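Interferon (Danio rerio, PDB 3PIV) probably acts as a secreted type I interferon cytokine in antiviral defence, signalling through binding to a cytokine receptor. Local coordinates at residues N76-Q79 with N80-E83; L123-I126 with L127-Q131; A136-Q139 with I140-V143. All coordinates share one frame; numbering follows the deposited sequence.

Contact 1. Residues N76-Q79 with N80-E83; sequences NWDQ and NTVE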
# COMPACT_ATOMS: atom_id res chain seq x y z
N ASN A 76 15.35 -11.61 -6.92
CA ASN A 76 16.53 -10.92 -7.38
C ASN A 76 16.30 -9.42 -7.35
O ASN A 76 17.08 -8.66 -7.94
CB ASN A 76 16.79 -11.36 -8.80
CG ASN A 76 15.51 -11.42 -9.61
OD1 ASN A 76 15.11 -10.43 -10.23
ND2 ASN A 76 14.82 -12.57 -9.55
N TRP A 77 15.22 -8.98 -6.70
CA TRP A 77 14.88 -7.56 -6.68
C TRP A 77 16.06 -6.74 -6.19
O TRP A 77 16.85 -7.20 -5.37
CB TRP A 77 13.68 -7.28 -5.78
CG TRP A 77 12.43 -7.95 -6.21
CD1 TRP A 77 12.20 -8.57 -7.40
CD2 TRP A 77 11.23 -8.06 -5.45
NE1 TRP A 77 10.93 -9.07 -7.43
CE2 TRP A 77 10.31 -8.77 -6.25
CE3 TRP A 77 10.83 -7.64 -4.18
CZ2 TRP A 77 9.02 -9.07 -5.81
CZ3 TRP A 77 9.55 -7.93 -3.75
CH2 TRP A 77 8.66 -8.64 -4.56
N ASP A 78 16.17 -5.52 -6.68
CA ASP A 78 17.25 -4.66 -6.22
C ASP A 78 16.87 -4.10 -4.86
O ASP A 78 15.86 -3.40 -4.76
CB ASP A 78 17.48 -3.53 -7.23
CG ASP A 78 18.69 -2.70 -6.89
OD1 ASP A 78 19.81 -3.24 -6.99
OD2 ASP A 78 18.54 -1.53 -6.50
N GLN A 79 17.65 -4.41 -3.82
CA GLN A 79 17.27 -4.03 -2.47
C GLN A 79 17.33 -2.53 -2.25
O GLN A 79 16.60 -2.00 -1.44
CB GLN A 79 18.10 -4.73 -1.40
CG GLN A 79 17.77 -6.20 -1.23
CD GLN A 79 16.33 -6.47 -0.81
OE1 GLN A 79 15.69 -5.67 -0.10
NE2 GLN A 79 15.80 -7.61 -1.25
N ASN A 80 18.23 -1.86 -2.95
CA ASN A 80 18.29 -0.42 -2.81
C ASN A 80 17.02 0.19 -3.38
O ASN A 80 16.52 1.17 -2.87
CB ASN A 80 19.51 0.15 -3.54
CG ASN A 80 20.83 -0.29 -2.91
OD1 ASN A 80 20.96 -0.32 -1.69
ND2 ASN A 80 21.81 -0.62 -3.75
N THR A 81 16.50 -0.41 -4.45
CA THR A 81 15.23 0.06 -5.01
C THR A 81 14.10 -0.22 -4.01
O THR A 81 13.21 0.61 -3.81
CB THR A 81 14.93 -0.59 -6.38
OG1 THR A 81 16.02 -0.34 -7.27
CG2 THR A 81 13.62 -0.02 -6.99
N VAL A 82 14.15 -1.37 -3.34
CA VAL A 82 13.17 -1.63 -2.29
C VAL A 82 13.21 -0.52 -1.24
O VAL A 82 12.18 0.07 -0.88
CB VAL A 82 13.38 -2.98 -1.62
CG1 VAL A 82 12.37 -3.13 -0.47
CG2 VAL A 82 13.21 -4.10 -2.63
N GLU A 83 14.40 -0.20 -0.77
CA GLU A 83 14.55 0.83 0.25
C GLU A 83 13.99 2.17 -0.24
O GLU A 83 13.32 2.89 0.49
CB GLU A 83 16.02 0.95 0.69
CG GLU A 83 16.31 2.12 1.63
CD GLU A 83 15.69 1.96 3.01
OE1 GLU A 83 15.16 0.87 3.33
OE2 GLU A 83 15.73 2.93 3.79
O HOH W 1 21.13 -0.59 -6.80
O HOH W 2 20.71 -3.02 -4.54
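Asp78 and Thr81 meet through one carboxylate oxygen, which takes two hydrogen bonds from Thr81 and makes Asp78 the N-cap of helix 79-101. Thr81 OG1 donates to Asp78 OD2 over 2.9 Å, and the backbone Thr81 N reaches the same Asp78 OD2 at 3.1 Å. Both donors come to the anti side of the oxygen; the amide lies 34° out of the carboxylate plane and its bond is bent. With CG anti to the backbone N (chi1 -173°), it lies beside Asp78's own carbonyl carbon, where the chain runs on into the helix, and OD2 can reach Thr81. The two side chains cross at about a right angle. Two waters bridge the carboxylate to Asn80: one, the third donor to Asp78 OD2, accepts from Asn80 ND2, and the other donates to Asp78 OD1 at 2.6 Å and accepts from Asn80 N. The negative carboxylate probably also suits the helix dipole. Val82 N bonds to Asp78 O at 3.0 Å and Glu83 N to Gln79 O at 2.9 Å, opening the first turn. Glu83 forms a salt bridge with Arg69, and Trp77 and Thr81 pack on Met24, tying the helix start to the loops that follow helices 10-23 and 48-66.

Contact 2. Residues L123-I126 with L127-Q131; sequences LKKI and LKKKQ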
# COMPACT_ATOMS: atom_id res chain seq x y z
N LEU A 123 -1.96 -11.46 3.07
CA LEU A 123 -0.80 -11.42 2.18
C LEU A 123 0.42 -11.98 2.90
O LEU A 123 1.15 -12.78 2.36
CB LEU A 123 -0.53 -9.98 1.73
CG LEU A 123 -1.61 -9.35 0.85
CD1 LEU A 123 -1.29 -7.87 0.58
CD2 LEU A 123 -1.70 -10.12 -0.46
N LYS A 124 0.63 -11.55 4.13
CA LYS A 124 1.76 -12.06 4.90
C LYS A 124 1.63 -13.58 5.10
O LYS A 124 2.60 -14.33 4.96
CB LYS A 124 1.84 -11.34 6.25
CG LYS A 124 3.10 -11.67 7.05
CD LYS A 124 4.30 -10.86 6.55
CE LYS A 124 5.60 -11.36 7.16
NZ LYS A 124 5.50 -11.53 8.64
N LYS A 125 0.41 -14.04 5.41
CA LYS A 125 0.17 -15.46 5.57
C LYS A 125 0.56 -16.24 4.33
O LYS A 125 1.18 -17.29 4.42
CB LYS A 125 -1.31 -15.73 5.89
CG LYS A 125 -1.60 -17.21 6.05
CD LYS A 125 -3.03 -17.47 6.49
CE LYS A 125 -3.17 -18.89 7.04
NZ LYS A 125 -4.59 -19.31 7.22
N ILE A 126 0.20 -15.71 3.17
CA ILE A 126 0.51 -16.35 1.90
C ILE A 126 2.02 -16.46 1.70
O ILE A 126 2.53 -17.49 1.25
CB ILE A 126 -0.09 -15.55 0.72
CG1 ILE A 126 -1.59 -15.82 0.61
CG2 ILE A 126 0.63 -15.88 -0.57
CD1 ILE A 126 -2.32 -14.82 -0.26
N LEU A 127 2.73 -15.40 2.03
CA LEU A 127 4.18 -15.38 1.84
C LEU A 127 4.82 -16.47 2.69
O LEU A 127 5.78 -17.13 2.28
CB LEU A 127 4.75 -14.01 2.19
CG LEU A 127 4.57 -12.86 1.20
CD1 LEU A 127 5.00 -11.56 1.86
CD2 LEU A 127 5.37 -13.10 -0.08
N LYS A 128 4.30 -16.64 3.90
CA LYS A 128 4.81 -17.65 4.82
C LYS A 128 4.51 -19.09 4.37
O LYS A 128 5.40 -19.94 4.38
CB LYS A 128 4.28 -17.39 6.24
CG LYS A 128 5.25 -16.57 7.09
CD LYS A 128 4.60 -15.37 7.78
CE LYS A 128 3.60 -15.79 8.85
NZ LYS A 128 3.08 -14.62 9.62
N LYS A 129 3.26 -19.35 3.98
CA LYS A 129 2.85 -20.66 3.45
C LYS A 129 3.76 -21.09 2.33
O LYS A 129 4.07 -22.27 2.19
CB LYS A 129 1.42 -20.60 2.91
CG LYS A 129 0.37 -21.17 3.84
CD LYS A 129 -1.01 -20.63 3.49
CE LYS A 129 -2.00 -20.78 4.65
NZ LYS A 129 -3.33 -20.19 4.34
N LYS A 130 4.18 -20.12 1.52
CA LYS A 130 4.96 -20.42 0.33
C LYS A 130 6.45 -20.26 0.62
O LYS A 130 7.25 -20.26 -0.31
CB LYS A 130 4.57 -19.49 -0.81
CG LYS A 130 3.09 -19.42 -1.09
CD LYS A 130 2.69 -20.39 -2.18
CE LYS A 130 1.45 -19.90 -2.93
NZ LYS A 130 1.13 -20.78 -4.09
N GLN A 131 6.81 -20.12 1.88
CA GLN A 131 8.22 -20.01 2.24
C GLN A 131 8.89 -18.88 1.46
O GLN A 131 10.04 -19.02 1.03
CB GLN A 131 8.93 -21.34 1.93
CG GLN A 131 8.15 -22.59 2.33
CD GLN A 131 8.60 -23.84 1.58
OE1 GLN A 131 9.18 -24.75 2.16
NE2 GLN A 131 8.34 -23.87 0.27
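Lys124 with Lys128 and Lys125 with Lys129 are i to i+4 neighbours on the last turns of helix 111-129, a local contact that is strongly basic on one side and apolar on the other. Lys125 runs extended, and the end of Lys129 crosses it obliquely, bringing Lys129 NZ to 3.3 Å from Lys125 NZ. The placement of these two exposed ends is doubtful: such close like charges would probably repel, and Lys125 CE and Lys129 CE, also 3.3 Å apart, are tighter than normal contact. Lys128 folds back at its middle torsions (chi3 67°), which lays its NZ 3.9 Å from Lys124 CG; the two ammonium groups, Lys124 NZ and Lys128 NZ, remain 4.0 Å apart. Four backbone bonds hold the turns, among them Lys129 N to Lys125 O at 3.0 Å and, last, Lys130 N to Ile126 O at 3.1 Å. The chain leaves helical geometry at Lys130, and Gln131, with positive phi, is the C-prime residue of a Schellman motif, in which Tyr132 N bonds to Leu127 O and Gln131 N to Lys128 O. On the apolar side, Leu123 touches Val143 and Leu127 touches Trp137 and Ile140 of helix 134-158, and both leucines rest on Leu65 of helix 48-66.

Contact 3. Residues A136-Q139 with I140-V143; sequences AWEQ and IRRV
Four regular i to i+4 backbone bonds run through this part of helix 134-158, from Ile140 N to Ala136 O at 3.1 Å through to Val143 N to Gln139 O at 2.8 Å. On one side of the helix Glu138 and Arg141 lie alongside each other, pointing the same way, and their ends join in an i to i+3 Glu-Arg salt bridge along the last helix of the interferon bundle. Arg141 NH1 donates to Glu138 OE1 over 3.0 Å with an angle of 151° at the hydrogen. The carboxylate oxygen sits at the guanidinium edge, in its plane, and offers its syn lone pair, yet the two flat groups are turned 79° from each other. The bridge is therefore a single end-on bond and not a paired, coplanar one. Arg141 reaches this point by a fully extended chain from CG to NE, whereas Glu138 bends at chi2 (-67°) to bring OE1 alongside it, 3.7 Å from Arg141 CD.

A different side is apolar: Ile140 CG2 touches the six-membered ring of Trp137 obliquely, 3.9 Å from Trp137 CZ3, and both residues also meet Leu127 of helix 111-129. Trp137 NE1 is held by the backbone oxygen of His71, while Gln139 OE1 accepts from Thr33 OG1 and Gln139 NE2 donates to Asp30 O.

Both members of the salt bridge have further partners: Glu138 OE2 accepts from Trp77 NE1, Arg141 NH2 donates to the carbonyls of Leu21 and Gly26, and the guanidinium makes a cation-pi contact with Tyr28. With Arg141 buried, the carboxylate probably offsets its charge and the two carbonyls take up NH2; this network of bonds fixes the rotation of the guanidinium and joins helix 134-158 to the end of helix 10-23 and the loop after it.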
# COMPACT_ATOMS: atom_id res chain seq x y z
N ALA A 136 5.55 -16.24 -4.70
CA ALA A 136 4.80 -15.64 -3.59
C ALA A 136 5.12 -14.14 -3.53
O ALA A 136 4.21 -13.32 -3.45
CB ALA A 136 5.11 -16.32 -2.28
N TRP A 137 6.40 -13.80 -3.58
CA TRP A 137 6.80 -12.39 -3.59
C TRP A 137 6.24 -11.65 -4.82
O TRP A 137 5.80 -10.51 -4.71
CB TRP A 137 8.33 -12.24 -3.51
CG TRP A 137 8.83 -12.16 -2.08
CD1 TRP A 137 9.73 -12.99 -1.48
CD2 TRP A 137 8.46 -11.19 -1.08
NE1 TRP A 137 9.94 -12.61 -0.17
CE2 TRP A 137 9.17 -11.50 0.09
CE3 TRP A 137 7.59 -10.09 -1.07
CZ2 TRP A 137 9.04 -10.75 1.27
CZ3 TRP A 137 7.45 -9.36 0.10
CH2 TRP A 137 8.18 -9.69 1.25
N GLU A 138 6.23 -12.30 -5.98
CA GLU A 138 5.73 -11.67 -7.19
C GLU A 138 4.22 -11.43 -7.13
O GLU A 138 3.73 -10.45 -7.69
CB GLU A 138 6.13 -12.46 -8.42
CG GLU A 138 7.62 -12.42 -8.70
CD GLU A 138 8.10 -11.03 -9.11
OE1 GLU A 138 7.25 -10.15 -9.40
OE2 GLU A 138 9.33 -10.81 -9.17
N GLN A 139 3.50 -12.31 -6.44
CA GLN A 139 2.09 -12.04 -6.19
C GLN A 139 1.96 -10.80 -5.31
O GLN A 139 1.19 -9.90 -5.62
CB GLN A 139 1.40 -13.23 -5.53
CG GLN A 139 1.13 -14.34 -6.50
CD GLN A 139 0.33 -13.86 -7.70
OE1 GLN A 139 -0.85 -13.52 -7.56
NE2 GLN A 139 0.96 -13.84 -8.87
N ILE A 140 2.71 -10.75 -4.21
CA ILE A 140 2.65 -9.58 -3.34
C ILE A 140 2.95 -8.29 -4.13
O ILE A 140 2.23 -7.30 -4.02
CB ILE A 140 3.58 -9.72 -2.10
CG1 ILE A 140 2.85 -10.41 -0.95
CG2 ILE A 140 4.05 -8.35 -1.62
CD1 ILE A 140 2.05 -11.62 -1.33
N ARG A 141 4.00 -8.33 -4.93
CA ARG A 141 4.38 -7.19 -5.76
C ARG A 141 3.25 -6.79 -6.74
O ARG A 141 2.91 -5.61 -6.88
CB ARG A 141 5.66 -7.53 -6.51
CG ARG A 141 6.16 -6.47 -7.43
CD ARG A 141 7.54 -6.82 -7.91
NE ARG A 141 8.01 -5.90 -8.93
CZ ARG A 141 8.28 -6.26 -10.18
NH1 ARG A 141 8.14 -7.52 -10.55
NH2 ARG A 141 8.72 -5.36 -11.05
N ARG A 142 2.65 -7.77 -7.40
CA ARG A 142 1.54 -7.46 -8.30
C ARG A 142 0.37 -6.86 -7.51
O ARG A 142 -0.24 -5.89 -7.96
CB ARG A 142 1.08 -8.70 -9.08
CG ARG A 142 -0.13 -8.44 -10.02
CD ARG A 142 0.14 -7.30 -10.99
NE ARG A 142 -1.03 -6.93 -11.81
CZ ARG A 142 -2.00 -6.11 -11.41
NH1 ARG A 142 -1.96 -5.57 -10.19
NH2 ARG A 142 -3.02 -5.83 -12.21
N VAL A 143 0.09 -7.40 -6.33
CA VAL A 143 -0.99 -6.90 -5.47
C VAL A 143 -0.75 -5.44 -5.04
O VAL A 143 -1.66 -4.62 -5.10
CB VAL A 143 -1.22 -7.78 -4.21
CG1 VAL A 143 -2.00 -7.02 -3.15
CG2 VAL A 143 -1.94 -9.07 -4.59

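Overall arrangement
The three contacts lie at one end of the helical bundle, with contact 3 touching both of the others. Trp77 of contact 1 packs against contact 3 with its six-membered ring, Trp77 CZ2 lying 3.4 Å from Arg141 CD and Trp77 CH2 3.4 Å from Trp137 O. Contact 2 meets contact 3 across the adjoining helices 111-129 and 134-158, where Lys130 CB is 3.5 Å from Ala136 CB and Leu127 CG is 3.7 Å from Ile140 CG1. Contacts 1 and 2 do not touch; their nearest atoms are about 7 Å apart. A bound nickel ion lies about 8 Å from the Lys124 side chain and about 12 Å from that of Ile140.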